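Beta-methylmalyl-CoA dehydratase (Chloroflexus aurantiacus, PDB 4E3E) catalyses the reversible dehydration of (2R,3S)-beta-methylmalyl-CoA to mesaconyl-CoA in the glyoxylate assimilation cycle, working as a homodimer. Local coordinates at residues 20-25 with 105-110; 70-75 with 140-145; 266-271 with 346-351; 176-181 with 305-310. One frame throughout, in Å; residues are numbered along the deposited sequence.

Contact 1: 20-25 with 105-110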
loop_
_atom_site.group_PDB
_atom_site.type_symbol
_atom_site.label_atom_id
_atom_site.label_comp_id
_atom_site.label_asym_id
_atom_site.label_seq_id
_atom_site.Cartn_x
_atom_site.Cartn_y
_atom_site.Cartn_z
ATOM N N ILE A 20 7.416 -11.707 -29.029
ATOM C CA ILE A 20 6.285 -11.944 -28.159
ATOM C C ILE A 20 5.693 -10.610 -27.704
ATOM O O ILE A 20 6.401 -9.765 -27.127
ATOM C CB ILE A 20 6.685 -12.768 -26.922
ATOM C CG1 ILE A 20 7.322 -14.106 -27.349
ATOM C CG2 ILE A 20 5.475 -12.986 -26.017
ATOM C CD1 ILE A 20 7.983 -14.862 -26.219
ATOM N N VAL A 21 4.401 -10.424 -27.973
ATOM C CA VAL A 21 3.671 -9.243 -27.505
ATOM C C VAL A 21 3.002 -9.595 -26.178
ATOM O O VAL A 21 2.116 -10.433 -26.144
ATOM C CB VAL A 21 2.618 -8.763 -28.540
ATOM C CG1 VAL A 21 1.834 -7.565 -27.999
ATOM C CG2 VAL A 21 3.296 -8.416 -29.859
ATOM N N HIS A 22 3.454 -8.990 -25.102
ATOM C CA HIS A 22 2.973 -9.286 -23.785
ATOM C C HIS A 22 1.635 -8.710 -23.436
ATOM O O HIS A 22 1.260 -7.658 -23.895
ATOM C CB HIS A 22 4.020 -8.914 -22.742
ATOM C CG HIS A 22 5.368 -9.528 -22.985
ATOM N ND1 HIS A 22 5.582 -10.817 -22.894
ATOM C CD2 HIS A 22 6.561 -8.972 -23.339
ATOM C CE1 HIS A 22 6.839 -11.082 -23.156
ATOM N NE2 HIS A 22 7.442 -9.959 -23.433
ATOM N N ALA A 23 0.936 -9.378 -22.556
ATOM C CA ALA A 23 -0.343 -8.931 -22.079
ATOM C C ALA A 23 -0.276 -7.793 -21.073
ATOM O O ALA A 23 0.754 -7.483 -20.563
ATOM C CB ALA A 23 -1.098 -10.094 -21.495
ATOM N N THR A 24 -1.419 -7.221 -20.772
ATOM C CA THR A 24 -1.551 -6.306 -19.674
ATOM C C THR A 24 -0.778 -5.032 -19.703
ATOM O O THR A 24 0.026 -4.779 -18.875
ATOM C CB THR A 24 -1.187 -7.010 -18.358
ATOM O OG1 THR A 24 -1.557 -8.359 -18.449
ATOM C CG2 THR A 24 -1.880 -6.391 -17.220
ATOM N N PRO A 25 -1.074 -4.201 -20.671
ATOM C CA PRO A 25 -0.545 -2.858 -20.692
ATOM C C PRO A 25 -0.993 -2.114 -19.450
ATOM O O PRO A 25 -2.037 -2.353 -18.931
ATOM C CB PRO A 25 -1.166 -2.260 -21.930
ATOM C CG PRO A 25 -2.345 -3.052 -22.192
ATOM C CD PRO A 25 -2.088 -4.420 -21.686
ATOM N N LEU A 105 2.239 1.863 -20.341
ATOM C CA LEU A 105 3.348 1.085 -20.883
ATOM C C LEU A 105 2.884 -0.274 -21.398
ATOM O O LEU A 105 2.072 -0.961 -20.762
ATOM C CB LEU A 105 4.457 0.902 -19.832
ATOM C CG LEU A 105 5.026 2.156 -19.137
ATOM C CD1 LEU A 105 6.257 1.802 -18.318
ATOM C CD2 LEU A 105 5.346 3.298 -20.110
ATOM N N SER A 106 3.389 -0.641 -22.569
ATOM C CA SER A 106 3.264 -2.009 -23.069
ATOM C C SER A 106 4.641 -2.534 -23.459
ATOM O O SER A 106 5.549 -1.761 -23.791
ATOM C CB SER A 106 2.276 -2.099 -24.228
ATOM O OG SER A 106 2.351 -0.955 -25.038
ATOM N N THR A 107 4.789 -3.850 -23.408
ATOM C CA THR A 107 6.092 -4.478 -23.563
ATOM C C THR A 107 6.049 -5.574 -24.631
ATOM O O THR A 107 5.049 -6.291 -24.785
ATOM C CB THR A 107 6.611 -5.012 -22.208
ATOM O OG1 THR A 107 6.579 -3.951 -21.246
ATOM C CG2 THR A 107 8.072 -5.510 -22.327
ATOM N N THR A 108 7.127 -5.674 -25.398
ATOM C CA THR A 108 7.301 -6.786 -26.322
ATOM C C THR A 108 8.700 -7.298 -26.104
ATOM O O THR A 108 9.583 -6.526 -25.721
ATOM C CB THR A 108 7.159 -6.352 -27.787
ATOM O OG1 THR A 108 8.224 -5.457 -28.100
ATOM C CG2 THR A 108 5.832 -5.644 -28.024
ATOM N N SER A 109 8.896 -8.596 -26.325
ATOM C CA SER A 109 10.214 -9.223 -26.231
ATOM C C SER A 109 10.544 -9.988 -27.509
ATOM O O SER A 109 9.671 -10.636 -28.104
ATOM C CB SER A 109 10.291 -10.190 -25.040
ATOM O OG SER A 109 10.187 -9.482 -23.820
ATOM N N LYS A 110 11.808 -9.915 -27.917
ATOM C CA LYS A 110 12.303 -10.689 -29.042
ATOM C C LYS A 110 13.374 -11.672 -28.574
ATOM O O LYS A 110 14.253 -11.306 -27.810
ATOM C CB LYS A 110 12.891 -9.761 -30.091
ATOM C CG LYS A 110 13.325 -10.473 -31.357
ATOM C CD LYS A 110 13.887 -9.449 -32.325
ATOM C CE LYS A 110 13.510 -9.799 -33.720
ATOM N NZ LYS A 110 14.687 -10.247 -34.517
HETATM O O HOH W 1 2.599 -5.343 -21.733
#

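Contact 2: 70-75 with 140-145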
loop_
_atom_site.group_PDB
_atom_site.type_symbol
_atom_site.label_atom_id
_atom_site.label_comp_id
_atom_site.label_asym_id
_atom_site.label_seq_id
_atom_site.Cartn_x
_atom_site.Cartn_y
_atom_site.Cartn_z
ATOM N N HIS A 70 10.704 -2.354 -13.269
ATOM C CA HIS A 70 9.970 -3.505 -12.718
ATOM C C HIS A 70 8.646 -3.772 -13.392
ATOM O O HIS A 70 8.236 -4.912 -13.556
ATOM C CB HIS A 70 9.769 -3.358 -11.215
ATOM C CG HIS A 70 11.057 -3.223 -10.445
ATOM N ND1 HIS A 70 12.144 -3.975 -10.725
ATOM C CD2 HIS A 70 11.415 -2.386 -9.393
ATOM C CE1 HIS A 70 13.146 -3.642 -9.887
ATOM N NE2 HIS A 70 12.701 -2.671 -9.072
ATOM N N ILE A 71 7.972 -2.715 -13.812
ATOM C CA ILE A 71 6.727 -2.874 -14.552
ATOM C C ILE A 71 6.954 -3.488 -15.945
ATOM O O ILE A 71 6.263 -4.447 -16.310
ATOM C CB ILE A 71 5.925 -1.558 -14.589
ATOM C CG1 ILE A 71 5.359 -1.289 -13.176
ATOM C CG2 ILE A 71 4.790 -1.638 -15.620
ATOM C CD1 ILE A 71 4.763 0.080 -12.993
ATOM N N VAL A 72 7.920 -2.948 -16.701
ATOM C CA VAL A 72 8.310 -3.503 -18.009
ATOM C C VAL A 72 8.747 -4.973 -17.845
ATOM O O VAL A 72 8.255 -5.875 -18.554
ATOM C CB VAL A 72 9.396 -2.633 -18.692
ATOM C CG1 VAL A 72 10.017 -3.357 -19.889
ATOM C CG2 VAL A 72 8.789 -1.303 -19.166
ATOM N N PHE A 73 9.635 -5.213 -16.886
ATOM C CA PHE A 73 10.082 -6.579 -16.557
ATOM C C PHE A 73 8.918 -7.494 -16.191
ATOM O O PHE A 73 8.801 -8.605 -16.729
ATOM C CB PHE A 73 11.130 -6.531 -15.440
ATOM C CG PHE A 73 11.719 -7.874 -15.059
ATOM C CD1 PHE A 73 11.013 -8.782 -14.275
ATOM C CD2 PHE A 73 13.031 -8.202 -15.433
ATOM C CE1 PHE A 73 11.591 -10.005 -13.887
ATOM C CE2 PHE A 73 13.607 -9.406 -15.046
ATOM C CZ PHE A 73 12.887 -10.318 -14.272
ATOM N N GLY A 74 8.059 -7.039 -15.282
ATOM C CA GLY A 74 6.908 -7.835 -14.845
ATOM C C GLY A 74 6.014 -8.332 -15.976
ATOM O O GLY A 74 5.585 -9.479 -15.960
ATOM N N LYS A 75 5.727 -7.469 -16.953
ATOM C CA LYS A 75 4.929 -7.858 -18.121
ATOM C C LYS A 75 5.505 -9.047 -18.889
ATOM O O LYS A 75 4.750 -9.806 -19.511
ATOM C CB LYS A 75 4.799 -6.704 -19.123
ATOM C CG LYS A 75 4.362 -5.389 -18.540
ATOM C CD LYS A 75 2.961 -5.496 -18.033
ATOM C CE LYS A 75 2.862 -5.074 -16.580
ATOM N NZ LYS A 75 1.472 -5.493 -16.299
ATOM N N LEU A 140 12.082 2.334 -22.265
ATOM C CA LEU A 140 13.106 1.426 -21.778
ATOM C C LEU A 140 13.284 0.270 -22.750
ATOM O O LEU A 140 12.305 -0.297 -23.252
ATOM C CB LEU A 140 12.705 0.871 -20.416
ATOM C CG LEU A 140 13.566 -0.243 -19.802
ATOM C CD1 LEU A 140 14.979 0.259 -19.518
ATOM C CD2 LEU A 140 12.912 -0.791 -18.538
ATOM N N GLU A 141 14.540 -0.062 -23.017
ATOM C CA GLU A 141 14.888 -1.325 -23.668
ATOM C C GLU A 141 16.072 -1.958 -22.934
ATOM O O GLU A 141 16.916 -1.253 -22.386
ATOM C CB GLU A 141 15.200 -1.125 -25.158
ATOM C CG GLU A 141 16.414 -0.243 -25.432
ATOM C CD GLU A 141 16.738 -0.135 -26.908
ATOM O OE1 GLU A 141 16.602 -1.135 -27.635
ATOM O OE2 GLU A 141 17.128 0.954 -27.347
ATOM N N TYR A 142 16.133 -3.278 -22.919
ATOM C CA TYR A 142 17.254 -3.980 -22.290
ATOM C C TYR A 142 17.315 -5.407 -22.822
ATOM O O TYR A 142 16.373 -5.892 -23.470
ATOM C CB TYR A 142 17.139 -3.980 -20.753
ATOM C CG TYR A 142 15.900 -4.685 -20.245
ATOM C CD1 TYR A 142 15.863 -6.074 -20.135
ATOM C CD2 TYR A 142 14.757 -3.962 -19.890
ATOM C CE1 TYR A 142 14.717 -6.733 -19.693
ATOM C CE2 TYR A 142 13.609 -4.606 -19.446
ATOM C CZ TYR A 142 13.596 -5.995 -19.351
ATOM O OH TYR A 142 12.468 -6.657 -18.919
ATOM N N ILE A 143 18.432 -6.068 -22.545
ATOM C CA ILE A 143 18.591 -7.475 -22.835
ATOM C C ILE A 143 18.690 -8.179 -21.498
ATOM O O ILE A 143 19.332 -7.686 -20.573
ATOM C CB ILE A 143 19.868 -7.729 -23.666
ATOM C CG1 ILE A 143 19.705 -7.156 -25.081
ATOM C CG2 ILE A 143 20.222 -9.213 -23.706
ATOM C CD1 ILE A 143 21.026 -6.921 -25.773
ATOM N N ARG A 144 18.028 -9.319 -21.370
ATOM C CA ARG A 144 18.258 -10.158 -20.215
ATOM C C ARG A 144 18.326 -11.589 -20.694
ATOM O O ARG A 144 17.831 -11.914 -21.786
ATOM C CB ARG A 144 17.189 -9.944 -19.117
ATOM C CG ARG A 144 15.849 -10.658 -19.293
ATOM C CD ARG A 144 15.006 -10.462 -18.043
ATOM N NE ARG A 144 13.600 -10.860 -18.165
ATOM C CZ ARG A 144 13.032 -11.846 -17.468
ATOM N NH1 ARG A 144 13.744 -12.578 -16.598
ATOM N NH2 ARG A 144 11.735 -12.101 -17.635
ATOM N N TRP A 145 18.962 -12.438 -19.899
ATOM C CA TRP A 145 18.986 -13.855 -20.209
ATOM C C TRP A 145 18.663 -14.655 -18.995
ATOM O O TRP A 145 19.010 -14.269 -17.879
ATOM C CB TRP A 145 20.271 -14.294 -20.930
ATOM C CG TRP A 145 21.581 -13.987 -20.238
ATOM C CD1 TRP A 145 22.428 -14.887 -19.604
ATOM C CD2 TRP A 145 22.264 -12.684 -20.133
ATOM N NE1 TRP A 145 23.545 -14.256 -19.111
ATOM C CE2 TRP A 145 23.514 -12.936 -19.393
ATOM C CE3 TRP A 145 21.978 -11.384 -20.556
ATOM C CZ2 TRP A 145 24.411 -11.918 -19.091
ATOM C CZ3 TRP A 145 22.891 -10.364 -20.248
ATOM C CH2 TRP A 145 24.077 -10.627 -19.531
#

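Contact 3: 266-271 with 346-351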
loop_
_atom_site.group_PDB
_atom_site.type_symbol
_atom_site.label_atom_id
_atom_site.label_comp_id
_atom_site.label_asym_id
_atom_site.label_seq_id
_atom_site.Cartn_x
_atom_site.Cartn_y
_atom_site.Cartn_z
ATOM N N ALA A 266 23.027 11.116 -2.891
ATOM C CA ALA A 266 21.775 11.882 -2.946
ATOM C C ALA A 266 21.575 12.676 -4.247
ATOM O O ALA A 266 20.446 12.811 -4.716
ATOM C CB ALA A 266 21.661 12.808 -1.739
ATOM N N ASN A 267 22.654 13.194 -4.836
ATOM C CA ASN A 267 22.507 13.976 -6.078
ATOM C C ASN A 267 22.496 13.133 -7.352
ATOM O O ASN A 267 22.388 13.682 -8.461
ATOM C CB ASN A 267 23.536 15.122 -6.148
ATOM C CG ASN A 267 23.176 16.268 -5.217
ATOM O OD1 ASN A 267 24.007 16.739 -4.434
ATOM N ND2 ASN A 267 21.928 16.709 -5.286
ATOM N N ALA A 268 22.592 11.801 -7.197
ATOM C CA ALA A 268 22.415 10.884 -8.328
ATOM C C ALA A 268 20.923 10.831 -8.640
ATOM O O ALA A 268 20.226 9.872 -8.283
ATOM C CB ALA A 268 22.962 9.497 -8.011
ATOM N N LEU A 269 20.447 11.864 -9.321
ATOM C CA LEU A 269 19.013 12.141 -9.378
ATOM C C LEU A 269 18.168 11.064 -10.039
ATOM O O LEU A 269 17.006 10.856 -9.649
ATOM C CB LEU A 269 18.755 13.486 -10.039
ATOM C CG LEU A 269 19.104 14.670 -9.134
ATOM C CD1 LEU A 269 18.617 15.924 -9.822
ATOM C CD2 LEU A 269 18.532 14.533 -7.704
ATOM N N SER A 270 18.745 10.383 -11.029
ATOM C CA SER A 270 18.016 9.339 -11.746
ATOM C C SER A 270 18.985 8.366 -12.367
ATOM O O SER A 270 20.155 8.703 -12.607
ATOM C CB SER A 270 17.124 9.939 -12.834
ATOM O OG SER A 270 17.913 10.502 -13.873
ATOM N N ILE A 271 18.487 7.161 -12.620
ATOM C CA ILE A 271 19.239 6.126 -13.295
ATOM C C ILE A 271 18.959 6.223 -14.781
ATOM O O ILE A 271 17.789 6.207 -15.203
ATOM C CB ILE A 271 18.863 4.718 -12.786
ATOM C CG1 ILE A 271 19.275 4.570 -11.313
ATOM C CG2 ILE A 271 19.490 3.665 -13.699
ATOM C CD1 ILE A 271 18.749 3.307 -10.630
ATOM N N VAL A 346 24.239 6.688 -13.456
ATOM C CA VAL A 346 23.375 7.732 -12.914
ATOM C C VAL A 346 23.732 9.063 -13.555
ATOM O O VAL A 346 24.843 9.247 -14.074
ATOM C CB VAL A 346 23.505 7.844 -11.382
ATOM C CG1 VAL A 346 23.049 6.547 -10.711
ATOM C CG2 VAL A 346 24.952 8.175 -10.984
ATOM N N LEU A 347 22.781 9.983 -13.545
ATOM C CA LEU A 347 23.047 11.357 -13.928
ATOM C C LEU A 347 23.165 12.170 -12.640
ATOM O O LEU A 347 22.401 11.939 -11.698
ATOM C CB LEU A 347 21.917 11.912 -14.805
ATOM C CG LEU A 347 21.534 11.137 -16.075
ATOM C CD1 LEU A 347 20.328 11.776 -16.752
ATOM C CD2 LEU A 347 22.704 11.047 -17.048
HETATM N N MSE A 348 24.108 13.113 -12.601
HETATM C CA MSE A 348 24.294 13.987 -11.429
HETATM C C MSE A 348 24.607 15.402 -11.871
HETATM O O MSE A 348 25.412 15.596 -12.780
HETATM C CB MSE A 348 25.435 13.426 -10.578
HETATM C CG MSE A 348 25.711 14.306 -9.360
HETATM SE SE MSE A 348 26.984 13.449 -8.108
HETATM C CE MSE A 348 26.077 11.798 -7.476
ATOM N N PRO A 349 23.996 16.416 -11.221
ATOM C CA PRO A 349 24.329 17.797 -11.555
ATOM C C PRO A 349 25.816 18.077 -11.368
ATOM O O PRO A 349 26.463 17.502 -10.472
ATOM C CB PRO A 349 23.532 18.611 -10.541
ATOM C CG PRO A 349 22.419 17.716 -10.130
ATOM C CD PRO A 349 22.994 16.340 -10.141
ATOM N N ARG A 350 26.342 18.945 -12.217
ATOM C CA ARG A 350 27.739 19.405 -12.125
ATOM C C ARG A 350 27.843 20.802 -11.506
ATOM O O ARG A 350 26.885 21.577 -11.544
ATOM C CB ARG A 350 28.369 19.433 -13.511
ATOM C CG ARG A 350 28.552 18.062 -14.126
ATOM C CD ARG A 350 29.182 18.148 -15.512
ATOM N NE ARG A 350 30.402 18.959 -15.545
ATOM C CZ ARG A 350 31.253 18.996 -16.566
ATOM N NH1 ARG A 350 31.042 18.268 -17.653
ATOM N NH2 ARG A 350 32.332 19.768 -16.500
ATOM N N ARG A 351 29.001 21.127 -10.940
ATOM C CA ARG A 351 29.211 22.476 -10.415
ATOM C C ARG A 351 29.289 23.498 -11.551
ATOM O O ARG A 351 29.866 23.224 -12.601
ATOM C CB ARG A 351 30.450 22.541 -9.528
ATOM C CG ARG A 351 30.537 23.829 -8.719
ATOM C CD ARG A 351 31.378 23.660 -7.471
ATOM N NE ARG A 351 30.711 22.834 -6.477
ATOM C CZ ARG A 351 31.123 21.633 -6.092
ATOM N NH1 ARG A 351 32.228 21.095 -6.613
ATOM N NH2 ARG A 351 30.428 20.982 -5.175
#

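Contact 4: 176-181 with 305-310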
loop_
_atom_site.group_PDB
_atom_site.type_symbol
_atom_site.label_atom_id
_atom_site.label_comp_id
_atom_site.label_asym_id
_atom_site.label_seq_id
_atom_site.Cartn_x
_atom_site.Cartn_y
_atom_site.Cartn_z
ATOM N N VAL A 176 19.100 12.535 -21.407
ATOM C CA VAL A 176 19.302 13.500 -20.317
ATOM C C VAL A 176 18.128 14.480 -20.384
ATOM O O VAL A 176 18.248 15.558 -20.972
ATOM C CB VAL A 176 20.660 14.245 -20.437
ATOM C CG1 VAL A 176 20.886 15.171 -19.248
ATOM C CG2 VAL A 176 21.812 13.259 -20.560
ATOM N N PRO A 177 16.986 14.098 -19.785
ATOM C CA PRO A 177 15.685 14.724 -20.058
ATOM C C PRO A 177 15.398 15.980 -19.259
ATOM O O PRO A 177 14.346 16.582 -19.431
ATOM C CB PRO A 177 14.696 13.645 -19.635
ATOM C CG PRO A 177 15.413 12.878 -18.544
ATOM C CD PRO A 177 16.883 13.011 -18.788
ATOM N N TYR A 178 16.309 16.357 -18.374
ATOM C CA TYR A 178 16.129 17.577 -17.597
ATOM C C TYR A 178 17.392 18.425 -17.628
ATOM O O TYR A 178 18.423 17.995 -18.153
ATOM C CB TYR A 178 15.690 17.250 -16.168
ATOM C CG TYR A 178 16.490 16.162 -15.496
ATOM C CD1 TYR A 178 17.697 16.448 -14.876
ATOM C CD2 TYR A 178 16.030 14.840 -15.469
ATOM C CE1 TYR A 178 18.435 15.449 -14.248
ATOM C CE2 TYR A 178 16.758 13.837 -14.847
ATOM C CZ TYR A 178 17.962 14.146 -14.236
ATOM O OH TYR A 178 18.697 13.157 -13.600
ATOM N N THR A 179 17.300 19.634 -17.086
ATOM C CA THR A 179 18.393 20.593 -17.135
ATOM C C THR A 179 18.592 21.196 -15.762
ATOM O O THR A 179 17.624 21.485 -15.064
ATOM C CB THR A 179 18.068 21.739 -18.105
ATOM O OG1 THR A 179 17.746 21.187 -19.383
ATOM C CG2 THR A 179 19.266 22.668 -18.254
ATOM N N VAL A 180 19.849 21.412 -15.392
ATOM C CA VAL A 180 20.182 21.952 -14.084
ATOM C C VAL A 180 20.881 23.292 -14.242
ATOM O O VAL A 180 21.759 23.435 -15.088
ATOM C CB VAL A 180 21.130 21.005 -13.320
ATOM C CG1 VAL A 180 21.504 21.596 -11.972
ATOM C CG2 VAL A 180 20.482 19.655 -13.125
ATOM N N SER A 181 20.495 24.279 -13.443
ATOM C CA SER A 181 21.369 25.437 -13.259
ATOM C C SER A 181 21.578 25.668 -11.781
ATOM O O SER A 181 20.664 25.455 -10.979
ATOM C CB SER A 181 20.832 26.691 -13.954
ATOM O OG SER A 181 19.566 27.057 -13.447
ATOM N N THR A 305 27.336 20.548 -19.937
ATOM C CA THR A 305 28.228 20.771 -18.793
ATOM C C THR A 305 27.484 20.926 -17.461
ATOM O O THR A 305 28.122 21.063 -16.416
ATOM C CB THR A 305 29.139 21.987 -19.011
ATOM O OG1 THR A 305 28.331 23.137 -19.277
ATOM C CG2 THR A 305 30.117 21.747 -20.185
ATOM N N ASP A 306 26.149 20.893 -17.494
ATOM C CA ASP A 306 25.308 21.066 -16.287
ATOM C C ASP A 306 25.092 19.754 -15.509
ATOM O O ASP A 306 24.799 19.770 -14.307
ATOM C CB ASP A 306 23.950 21.681 -16.666
ATOM C CG ASP A 306 23.147 20.807 -17.654
ATOM O OD1 ASP A 306 23.712 20.358 -18.689
ATOM O OD2 ASP A 306 21.940 20.584 -17.401
ATOM N N ILE A 307 25.230 18.634 -16.223
ATOM C CA ILE A 307 24.997 17.294 -15.717
ATOM C C ILE A 307 26.092 16.384 -16.255
ATOM O O ILE A 307 26.510 16.523 -17.396
ATOM C CB ILE A 307 23.615 16.744 -16.175
ATOM C CG1 ILE A 307 22.487 17.567 -15.551
ATOM C CG2 ILE A 307 23.426 15.287 -15.749
ATOM C CD1 ILE A 307 21.103 17.238 -16.067
ATOM N N GLY A 308 26.545 15.453 -15.417
ATOM C CA GLY A 308 27.524 14.451 -15.805
ATOM C C GLY A 308 27.021 13.062 -15.458
ATOM O O GLY A 308 26.010 12.912 -14.760
ATOM N N ALA A 309 27.722 12.045 -15.949
ATOM C CA ALA A 309 27.378 10.669 -15.638
ATOM C C ALA A 309 28.391 10.035 -14.702
ATOM O O ALA A 309 29.586 10.340 -14.757
ATOM C CB ALA A 309 27.262 9.842 -16.912
ATOM N N LEU A 310 27.906 9.147 -13.849
ATOM C CA LEU A 310 28.778 8.274 -13.069
ATOM C C LEU A 310 28.353 6.848 -13.313
ATOM O O LEU A 310 27.152 6.530 -13.298
ATOM C CB LEU A 310 28.683 8.574 -11.573
ATOM C CG LEU A 310 29.094 9.955 -11.049
ATOM C CD1 LEU A 310 28.653 10.106 -9.594
ATOM C CD2 LEU A 310 30.593 10.201 -11.183
#

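Contact 1: 20-25 with 105-110
H22 and S109 join their side chains where strand 19-27, outermost in the chain's hot-dog sheet, runs antiparallel to strand 104-116. The imidazole offers its edge: S109 OG lies in the ring plane, 2.8 Å from H22 NE2, and either atom could be the donor. CG of H22 stands anti to the carbonyl carbon, beside the backbone N (chi1 -54°), and I20 O sits over one face of the ring, 3.8 Å above the plane and offset toward the rim. Histidine suits the site because both nitrogens are used: ND1 is bonded to D79 OD2 on helix 65-80, which fixes the rotation of the ring. S109 OG is also bonded to S129 OG. The methyl CG2 of T107 rests 3.9 Å from H22 CD2. V21 and T108 lie side by side and point the same way, a non-hydrogen-bonded pair of beta-branched residues with their CG2 atoms 4.2 Å apart. Next along the strands, with side chains on the opposite face, I20 and S109 form a hydrogen-bonded pair whose I20 N to S109 O bond is 2.7 Å. Beyond H22, whose N bonds T107 O, the direct backbone bonding gives way to one water that spans A23 O and T107 N. P25 and S106 pack on H189 of the second subunit. At this end P25 CA makes a CA-H...O contact of 3.2 Å with L105 O.

Contact 2: 70-75 with 140-145
Helix 70-75 brings V72 and F73 against strand 140-145 with the two axes 9.8 Å apart at closest and 57° between their directions. From the strand the alternate residues L140, Y142 and R144 point at the helix. V72 fits between the first two: its CB lies 4.0 Å from L140 CD2, while its CG1 touches Y142 CE2 at 3.8 Å as the two side chains slide past each other in opposite directions. A compact valine lets the tyrosine reach by, so that Y142 OH comes to 3.4 Å from F73 CA, the tyrosine and phenylalanine side chains crossing at about a right angle. This is the core of the hot-dog fold, in which a curved antiparallel sheet wraps round one long helix, here 65-80. CG of F73 stands anti to its backbone N (chi1 -177°), and the end of the ring, CE2 and CZ, meets R144. The arginine, extended from CG to NE, sets its guanidinium over one face of that ring, NH2 offset toward the rim, the planes 36° apart. F73 CE2 lies over the face of the guanidinium, 3.2 Å above its plane and likewise off-centre, and F73 CZ is 3.4 Å from R144 NH1. Buried as it is, the arginine is well supplied with acceptors: NH1 bonds N87 OD1, and NH2 bonds T76 OG1 and S81 OG. An alanine here would probably leave these three oxygens without their shared donor and open a gap beside F73 CE2 and CZ. N87 is probably part of the substrate site, judging by related enzymes, and T76 OG1 is in turn tied to the carbonyl oxygen of F73.

Contact 3: 266-271 with 346-351
S270 O is gripped by two neighbouring groups of strand 338-349: L347 N donates a nearly straight hydrogen bond of 3.1 Å (165° at the hydrogen), and V346 CA adds a CA-H...O contact of 3.4 Å. L347 O looks back at the turn before S270, receiving a weak, bent bond from L269 N and a CA-H...O contact from A268 CA. A268 is the centre of an inverse gamma turn, and its small side chain suits a place pressed against a strand: CB lies 3.8 Å from V346 CB. The selenomethionine M348 reaches the same turn by another route. Its chain runs out straight and then bends at chi3 (-63°), which brings CE to 3.5 Å from A268 N and 3.9 Å from A268 CB. N267 O meets P349 CD at 3.2 Å, where the proline closes the strand. I271 and V346 form a non-hydrogen-bonded antiparallel pair, their CG1 atoms close together. On the other face S270 OG comes near L347 CD1, yet its polar partner is Y178 OH, in the loop before helix 187-190. In the second hot-dog half of the chain, residues 266-271 thus lead from helix 250-265 into strand 270-278 alongside strand 338-349; M348 packs on L265 of that helix, and strand 307-318 flanks 338-349 on its far side.

Contact 4: 176-181 with 305-310
Residues 176-181 form an irregular loop that passes residues 305-310, which lead into strand 307-318, coming nearest at V180 and D306, whose CA atoms are 5.6 Å apart. The one hydrogen bond between the segments runs from V180 N to D306 OD2, 3.0 Å and almost straight (173°), and uses the anti lone pair of the carboxylate oxygen. OD2 also meets T179 CG2 at 3.5 Å as the two side chains cross at about a right angle. An aspartate suits the place because the same oxygen accepts from the loop backbone and makes a salt bridge to R304, whose NH2 also bonds Y178 O. An alanine here would probably leave V180 N without this acceptor and R304 without its carboxylate, so that the loop would be held less firmly. The loop belongs to the long connection between strand 138-149, the last of the first hot-dog half, and strand 204-212 of the second. I307, beside D306, supplies the apolar part. Its CG1 lies anti to the carbonyl carbon (chi1 -65°), and the methyl CD1 meets V176 and both the ring and the carbonyl oxygen of Y178. V176 CG1 meets CD1 tip to tip at 3.8 Å. Y178 brings CE1 to 3.7 Å from the same methyl, crossing I307 at about a right angle, and Y178 O is 3.5 Å from it. V180, branched at CB, turns CG2 onto I307 CG1 at 3.8 Å.

In the fold
The four contacts share one antiparallel sheet built from two hot-dog halves. Contacts 1 and 2 belong to the first half, their centres 10 Å apart, and they touch through helix 65-80: K75 NZ reaches T24 O, and V72 meets T107. Along the chain their segments alternate. Contacts 3 and 4 lie in the second half with centres 7 Å apart, also with alternating segments, and are joined by the neighbouring strands 307-318 and 338-349, where R350 N bonds D306 O. Between the pairs the centres are 23 to 31 Å apart, with no direct touch. Strands 84-95 and 270-278 adjoin in mid-sheet, making the halves one continuous structure.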